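Aac(6')-ib (Escherichia coli, PDB 2BUE) probably transfers an acetyl group from acetyl-CoA to the 6'-amino group of aminoglycoside antibiotics, and so confers resistance to them. Local coordinates at residues I152-S157 and V186-T191; P112-I117 and E148-Q153. The protein carries 2 engineered substitutions. One frame throughout, in Å; residues are numbered along the deposited sequence.

Overall arrangement
Both contacts lie within one mixed sheet and share strand 151-154, whose two edges they use: interaction 1 pairs it antiparallel with strand 183-191, interaction 2 parallel with strand 114-121. Each is largely buried, yet they lead to different places. Interaction 1 runs toward the ligand end of the sheet, where Asp155 meets ribostamycin and Pro156 touches coenzyme A. Interaction 2 reaches the opposite end of the shared strand, where Arg115 and Glu148 bring charge, water and a calcium ion to the surface. Thr154 OG1 joins the two through a probable hydrogen bond to Ile117 O. The parallel pair belongs to a beta-alpha-beta unit of the GNAT fold.

Interaction 1. Residues I152-S157 and V186-T191; sequences IQTDPS and VYMVQT. With RIO (ribostamycin), chain C.
Tyr187 meets Gln153 through a hydrogen bond in which its OH donates to OE1 at 2.6 Å. That oxygen lies at the ring edge, in plane, whereas the amide stands almost perpendicular to the ring, and the hydroxyl lies above the carbonyl plane. Gln153 CG sits between its backbone N and carbonyl carbon (chi1 68°), with the chain extended beyond. Because NE2 is bonded to Tyr96 OH, both polar ends of the amide are held and its rotation is fixed.

Backbone bonds join Ile152 with Gln190 and Thr154 with Met188, while Gln153 and Val189 form the non-hydrogen-bonded pair between them. Past the end of strand 151-154, Val186 N still donates to Pro156 O at 2.9 Å. Packing is also close where Thr154 CG2 lies 3.8 Å from Met188 CB, the side chains pointing the same way. The Met188 side chain crosses Pro156 at about a right angle, Met188 SD 3.7 Å from Pro156 CG. The contact is looser at partly exposed Val189, which approaches the Gln153 side chain only with Val189 CG1, 4.2 Å from Gln153 CB. Asp155 turns away into the antibiotic pocket, where OD1 accepts N2 of ribostamycin at 2.8 Å.

Helix 161-169 covers Thr154, Pro156 and Met188, helix 131-144 packs on Ile152 and Gln190, and strand 173-180 flanks the far edge of strand 183-191.

Interaction 2. Residues P112-I117 and E148-Q153; sequences PGVRGI and EVTKIQ. With CA (calcium ion), chain D.
Arg115 O accepts the shortest hydrogen bond between the two segments, from Gln153 N at 2.8 Å, and has Ile152 CA beside it as a C-H contact at 3.1 Å. Arg115 N in turn donates to Lys151 O, and Ile117 N to Gln153 O, which gives the alternating pattern of parallel strands. Ahead of the paired strands, Thr150 N reaches Gly113 O. The two segments run close here, Gly113 CA lying 3.4 Å from Glu148 O. Thr150 OG1 is itself bonded to Asp111.

The Arg115 side chain carries the outer part of the contact. Its CD is folded back at chi2 (-79°), and the chain crosses Val149, whose CG2 lies 3.6 Å from CG of Arg115 and also covers one face of the guanidinium. Two carbonyls of its own segment hold NH1: Pro112 O at 2.7 Å, in the guanidinium plane and with an almost perfectly straight N-H (179°), and Val114 O through a more bent bond. On the other face of the sheet, Val114 CG1 touches Gln153 OE1 at 3.5 Å, an oxygen already bonded to Tyr187 OH. On the Arg115 side, Ile117 and Ile152 meet through their CG2 methyls, covered by helix 131-144, the crossover helix of this beta-alpha-beta unit.

NH2 of Arg115 donates a hydrogen bond to a water at 2.7 Å, which makes only a weak bond to Glu148 OE1. The other carboxylate oxygen, OE2, binds the calcium ion at 2.3 Å beside three waters. The opposite charges of Arg115 and Glu148 are thus linked only loosely, through that water, and their charged atoms do not touch; the calcium ion probably offsets much of the carboxylate's charge.

Interaction 1. Residues I152-S157 and V186-T191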
loop_
_atom_site.group_PDB
_atom_site.type_symbol
_atom_site.label_atom_id
_atom_site.label_comp_id
_atom_site.label_asym_id
_atom_site.label_seq_id
_atom_site.Cartn_x
_atom_site.Cartn_y
_atom_site.Cartn_z
ATOM N N ILE A 152 -0.656 -2.360 -11.525
ATOM C CA ILE A 152 -0.471 -2.277 -10.078
ATOM C C ILE A 152 -1.010 -3.553 -9.472
ATOM O O ILE A 152 -2.000 -4.100 -9.953
ATOM C CB ILE A 152 -1.132 -1.034 -9.477
ATOM C CG1 ILE A 152 -0.677 0.220 -10.249
ATOM C CG2 ILE A 152 -0.799 -0.902 -7.986
ATOM C CD1 ILE A 152 -1.513 1.436 -9.964
ATOM N N GLN A 153 -0.303 -4.043 -8.450
ATOM C CA GLN A 153 -0.734 -5.254 -7.731
ATOM C C GLN A 153 -0.912 -4.945 -6.262
ATOM O O GLN A 153 -0.345 -3.963 -5.725
ATOM C CB GLN A 153 0.275 -6.400 -7.891
ATOM C CG GLN A 153 1.612 -6.090 -7.177
ATOM C CD GLN A 153 2.627 -7.217 -7.293
ATOM O OE1 GLN A 153 2.772 -7.852 -8.350
ATOM N NE2 GLN A 153 3.371 -7.437 -6.218
ATOM N N THR A 154 -1.688 -5.785 -5.587
ATOM C CA THR A 154 -1.691 -5.768 -4.120
ATOM C C THR A 154 -1.973 -7.200 -3.641
ATOM O O THR A 154 -2.408 -8.023 -4.441
ATOM C CB THR A 154 -2.681 -4.753 -3.538
ATOM O OG1 THR A 154 -2.416 -4.565 -2.126
ATOM C CG2 THR A 154 -4.116 -5.185 -3.785
ATOM N N ASP A 155 -1.713 -7.459 -2.365
ATOM C CA ASP A 155 -1.662 -8.839 -1.869
ATOM C C ASP A 155 -2.230 -8.967 -0.441
ATOM O O ASP A 155 -1.525 -9.444 0.461
ATOM C CB ASP A 155 -0.234 -9.394 -1.968
ATOM C CG ASP A 155 0.747 -8.713 -0.989
ATOM O OD1 ASP A 155 0.512 -7.533 -0.632
ATOM O OD2 ASP A 155 1.708 -9.386 -0.554
ATOM N N PRO A 156 -3.502 -8.557 -0.245
ATOM C CA PRO A 156 -4.089 -8.650 1.090
ATOM C C PRO A 156 -4.138 -10.098 1.583
ATOM O O PRO A 156 -4.207 -11.026 0.786
ATOM C CB PRO A 156 -5.518 -8.118 0.899
ATOM C CG PRO A 156 -5.817 -8.345 -0.611
ATOM C CD PRO A 156 -4.460 -8.056 -1.253
ATOM N N SER A 157 -4.080 -10.264 2.902
ATOM C CA SER A 157 -4.356 -11.554 3.514
ATOM C C SER A 157 -5.752 -12.049 3.107
ATOM O O SER A 157 -6.699 -11.257 3.059
ATOM C CB SER A 157 -4.369 -11.373 5.029
ATOM O OG SER A 157 -4.994 -12.483 5.654
ATOM N N VAL A 186 -4.140 -13.030 -1.367
ATOM C CA VAL A 186 -5.033 -12.900 -2.513
ATOM C C VAL A 186 -4.378 -11.894 -3.460
ATOM O O VAL A 186 -4.349 -10.704 -3.162
ATOM C CB VAL A 186 -6.438 -12.461 -2.095
ATOM C CG1 VAL A 186 -7.337 -12.270 -3.319
ATOM C CG2 VAL A 186 -7.046 -13.526 -1.139
ATOM N N TYR A 187 -3.854 -12.395 -4.580
ATOM C CA TYR A 187 -3.181 -11.537 -5.555
ATOM C C TYR A 187 -4.243 -10.759 -6.340
ATOM O O TYR A 187 -5.159 -11.343 -6.936
ATOM C CB TYR A 187 -2.360 -12.397 -6.492
ATOM C CG TYR A 187 -1.451 -11.578 -7.346
ATOM C CD1 TYR A 187 -0.423 -10.803 -6.768
ATOM C CD2 TYR A 187 -1.609 -11.567 -8.726
ATOM C CE1 TYR A 187 0.445 -10.037 -7.579
ATOM C CE2 TYR A 187 -0.757 -10.790 -9.548
ATOM C CZ TYR A 187 0.246 -10.025 -8.963
ATOM O OH TYR A 187 1.040 -9.253 -9.784
ATOM N N MET A 188 -4.124 -9.430 -6.328
ATOM C CA MET A 188 -5.089 -8.558 -7.003
ATOM C C MET A 188 -4.345 -7.594 -7.915
ATOM O O MET A 188 -3.279 -7.118 -7.555
ATOM C CB MET A 188 -5.873 -7.744 -5.970
ATOM C CG MET A 188 -6.640 -8.652 -4.972
ATOM S SD MET A 188 -7.614 -7.698 -3.812
ATOM C CE MET A 188 -8.929 -7.057 -4.833
ATOM N N VAL A 189 -4.934 -7.278 -9.062
ATOM C CA VAL A 189 -4.258 -6.392 -10.019
ATOM C C VAL A 189 -5.211 -5.391 -10.662
ATOM O O VAL A 189 -6.437 -5.605 -10.745
ATOM C CB VAL A 189 -3.485 -7.192 -11.130
ATOM C CG1 VAL A 189 -2.495 -8.199 -10.553
ATOM C CG2 VAL A 189 -4.441 -7.840 -12.136
ATOM N N GLN A 190 -4.621 -4.299 -11.148
ATOM C CA GLN A 190 -5.304 -3.308 -11.966
ATOM C C GLN A 190 -4.315 -2.910 -13.072
ATOM O O GLN A 190 -3.251 -2.384 -12.779
ATOM C CB GLN A 190 -5.661 -2.094 -11.117
ATOM C CG GLN A 190 -6.511 -1.095 -11.847
ATOM C CD GLN A 190 -7.045 0.025 -10.978
ATOM O OE1 GLN A 190 -6.942 0.022 -9.721
ATOM N NE2 GLN A 190 -7.668 0.985 -11.636
ATOM N N THR A 191 -4.644 -3.190 -14.335
ATOM C CA THR A 191 -3.736 -2.883 -15.452
ATOM C C THR A 191 -3.916 -1.435 -15.907
ATOM O O THR A 191 -4.951 -0.823 -15.666
ATOM C CB THR A 191 -4.014 -3.781 -16.684
ATOM O OG1 THR A 191 -5.336 -3.502 -17.175
ATOM C CG2 THR A 191 -3.873 -5.290 -16.306
HETATM O O1 RIO C . 6.182 -2.551 5.516
HETATM C C1 RIO C . 7.484 -2.100 5.114
HETATM C C2 RIO C . 8.442 -3.298 5.147
HETATM O O2 RIO C . 7.758 -4.539 4.876
HETATM C C3 RIO C . 7.823 -4.825 3.469
HETATM O O3 RIO C . 6.541 -4.605 2.845
HETATM C C4 RIO C . 6.036 -5.778 2.093
HETATM C C5 RIO C . 6.571 -5.803 0.632
HETATM O O4 RIO C . 7.983 -5.923 0.623
HETATM C C6 RIO C . 5.954 -6.909 -0.242
HETATM N N1 RIO C . 6.405 -6.717 -1.651
HETATM C C7 RIO C . 4.404 -6.834 -0.189
HETATM C C8 RIO C . 3.913 -6.925 1.271
HETATM N N2 RIO C . 2.423 -6.931 1.270
HETATM C C9 RIO C . 4.480 -5.738 2.124
HETATM O O5 RIO C . 4.065 -6.022 3.492
HETATM C C10 RIO C . 3.643 -4.865 4.216
HETATM O O6 RIO C . 2.284 -4.588 3.979
HETATM C C11 RIO C . 1.322 -5.555 4.531
HETATM C C12 RIO C . -0.081 -4.948 4.288
HETATM N N3 RIO C . -0.483 -5.126 2.884
HETATM C C13 RIO C . 1.567 -5.789 6.053
HETATM O O7 RIO C . 0.702 -6.868 6.481
HETATM C C14 RIO C . 3.051 -6.156 6.301
HETATM O O8 RIO C . 3.333 -6.415 7.706
HETATM C C15 RIO C . 3.982 -5.079 5.721
HETATM N N4 RIO C . 5.395 -5.422 5.881
HETATM C C16 RIO C . 8.953 -3.923 2.907
HETATM O O9 RIO C . 9.952 -4.792 2.398
HETATM C C17 RIO C . 9.576 -3.257 4.147
HETATM O O10 RIO C . 10.630 -4.132 4.636
#

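Interaction 2. Residues P112-I117 and E148-Q153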
loop_
_atom_site.group_PDB
_atom_site.type_symbol
_atom_site.label_atom_id
_atom_site.label_comp_id
_atom_site.label_asym_id
_atom_site.label_seq_id
_atom_site.Cartn_x
_atom_site.Cartn_y
_atom_site.Cartn_z
ATOM N N PRO A 112 9.394 -5.151 -15.205
ATOM C CA PRO A 112 9.879 -4.162 -14.233
ATOM C C PRO A 112 8.894 -2.990 -14.029
ATOM O O PRO A 112 9.118 -2.148 -13.139
ATOM C CB PRO A 112 11.179 -3.651 -14.879
ATOM C CG PRO A 112 10.938 -3.755 -16.318
ATOM C CD PRO A 112 10.124 -5.059 -16.485
ATOM N N GLY A 113 7.838 -2.937 -14.851
ATOM C CA GLY A 113 6.793 -1.906 -14.770
ATOM C C GLY A 113 5.718 -2.182 -13.723
ATOM O O GLY A 113 4.858 -1.327 -13.452
ATOM N N VAL A 114 5.746 -3.391 -13.153
ATOM C CA VAL A 114 4.743 -3.766 -12.159
ATOM C C VAL A 114 5.067 -3.096 -10.803
ATOM O O VAL A 114 6.211 -3.162 -10.328
ATOM C CB VAL A 114 4.627 -5.308 -12.014
ATOM C CG1 VAL A 114 3.619 -5.655 -10.917
ATOM C CG2 VAL A 114 4.207 -5.932 -13.356
ATOM N N ARG A 115 4.073 -2.427 -10.211
ATOM C CA ARG A 115 4.230 -1.774 -8.904
ATOM C C ARG A 115 3.213 -2.373 -7.950
ATOM O O ARG A 115 2.084 -2.624 -8.364
ATOM C CB ARG A 115 3.950 -0.274 -8.974
ATOM C CG ARG A 115 4.844 0.467 -9.950
ATOM C CD ARG A 115 6.234 0.722 -9.329
ATOM N NE ARG A 115 7.117 1.320 -10.337
ATOM C CZ ARG A 115 7.803 0.614 -11.233
ATOM N NH1 ARG A 115 7.722 -0.720 -11.264
ATOM N NH2 ARG A 115 8.568 1.239 -12.117
ATOM N N GLY A 116 3.616 -2.614 -6.703
ATOM C CA GLY A 116 2.635 -3.050 -5.715
ATOM C C GLY A 116 2.404 -1.944 -4.706
ATOM O O GLY A 116 3.212 -1.014 -4.591
ATOM N N ILE A 117 1.316 -2.055 -3.964
ATOM C CA ILE A 117 0.993 -1.077 -2.929
ATOM C C ILE A 117 0.558 -1.765 -1.630
ATOM O O ILE A 117 0.025 -2.899 -1.652
ATOM C CB ILE A 117 -0.100 -0.097 -3.392
ATOM C CG1 ILE A 117 -1.389 -0.854 -3.787
ATOM C CG2 ILE A 117 0.408 0.739 -4.600
ATOM C CD1 ILE A 117 -2.620 0.080 -4.014
ATOM N N GLU A 148 6.188 4.520 -17.163
ATOM C CA GLU A 148 6.863 3.230 -17.161
ATOM C C GLU A 148 6.035 2.128 -16.464
ATOM O O GLU A 148 6.318 0.939 -16.612
ATOM C CB GLU A 148 8.197 3.369 -16.465
ATOM C CG GLU A 148 9.182 4.197 -17.242
ATOM C CD GLU A 148 10.531 4.178 -16.575
ATOM O OE1 GLU A 148 10.892 3.141 -15.990
ATOM O OE2 GLU A 148 11.212 5.195 -16.609
ATOM N N VAL A 149 5.055 2.555 -15.682
ATOM C CA VAL A 149 4.273 1.608 -14.859
ATOM C C VAL A 149 3.201 0.935 -15.720
ATOM O O VAL A 149 2.454 1.604 -16.431
ATOM C CB VAL A 149 3.645 2.348 -13.666
ATOM C CG1 VAL A 149 2.628 1.421 -12.960
ATOM C CG2 VAL A 149 4.743 2.838 -12.708
ATOM N N THR A 150 3.114 -0.392 -15.636
ATOM C CA THR A 150 2.243 -1.171 -16.538
ATOM C C THR A 150 1.007 -1.748 -15.845
ATOM O O THR A 150 -0.048 -1.948 -16.461
ATOM C CB THR A 150 3.022 -2.355 -17.115
ATOM O OG1 THR A 150 3.646 -3.089 -16.044
ATOM C CG2 THR A 150 4.103 -1.839 -18.104
ATOM N N LYS A 151 1.160 -1.997 -14.550
ATOM C CA LYS A 151 0.132 -2.724 -13.795
ATOM C C LYS A 151 0.406 -2.507 -12.318
ATOM O O LYS A 151 1.576 -2.416 -11.931
ATOM C CB LYS A 151 0.276 -4.229 -14.099
ATOM C CG LYS A 151 -0.759 -5.098 -13.379
ATOM C CD LYS A 151 -0.717 -6.519 -13.944
ATOM C CE LYS A 151 0.498 -7.290 -13.459
ATOM N NZ LYS A 151 0.649 -8.642 -14.166
ATOM N N ILE A 152 -0.656 -2.360 -11.525
ATOM C CA ILE A 152 -0.471 -2.277 -10.078
ATOM C C ILE A 152 -1.010 -3.553 -9.472
ATOM O O ILE A 152 -2.000 -4.100 -9.953
ATOM C CB ILE A 152 -1.132 -1.034 -9.477
ATOM C CG1 ILE A 152 -0.677 0.220 -10.249
ATOM C CG2 ILE A 152 -0.799 -0.902 -7.986
ATOM C CD1 ILE A 152 -1.513 1.436 -9.964
ATOM N N GLN A 153 -0.303 -4.043 -8.450
ATOM C CA GLN A 153 -0.734 -5.254 -7.731
ATOM C C GLN A 153 -0.912 -4.945 -6.262
ATOM O O GLN A 153 -0.345 -3.963 -5.725
ATOM C CB GLN A 153 0.275 -6.400 -7.891
ATOM C CG GLN A 153 1.612 -6.090 -7.177
ATOM C CD GLN A 153 2.627 -7.217 -7.293
ATOM O OE1 GLN A 153 2.772 -7.852 -8.350
ATOM N NE2 GLN A 153 3.371 -7.437 -6.218
HETATM CA CA CA D . 11.201 7.416 -16.184
HETATM O O HOH W 1 9.400 3.631 -13.026
HETATM O O HOH W 2 9.856 6.945 -14.229
HETATM O O HOH W 3 13.439 7.448 -17.072
HETATM O O HOH W 4 11.486 7.735 -18.635
#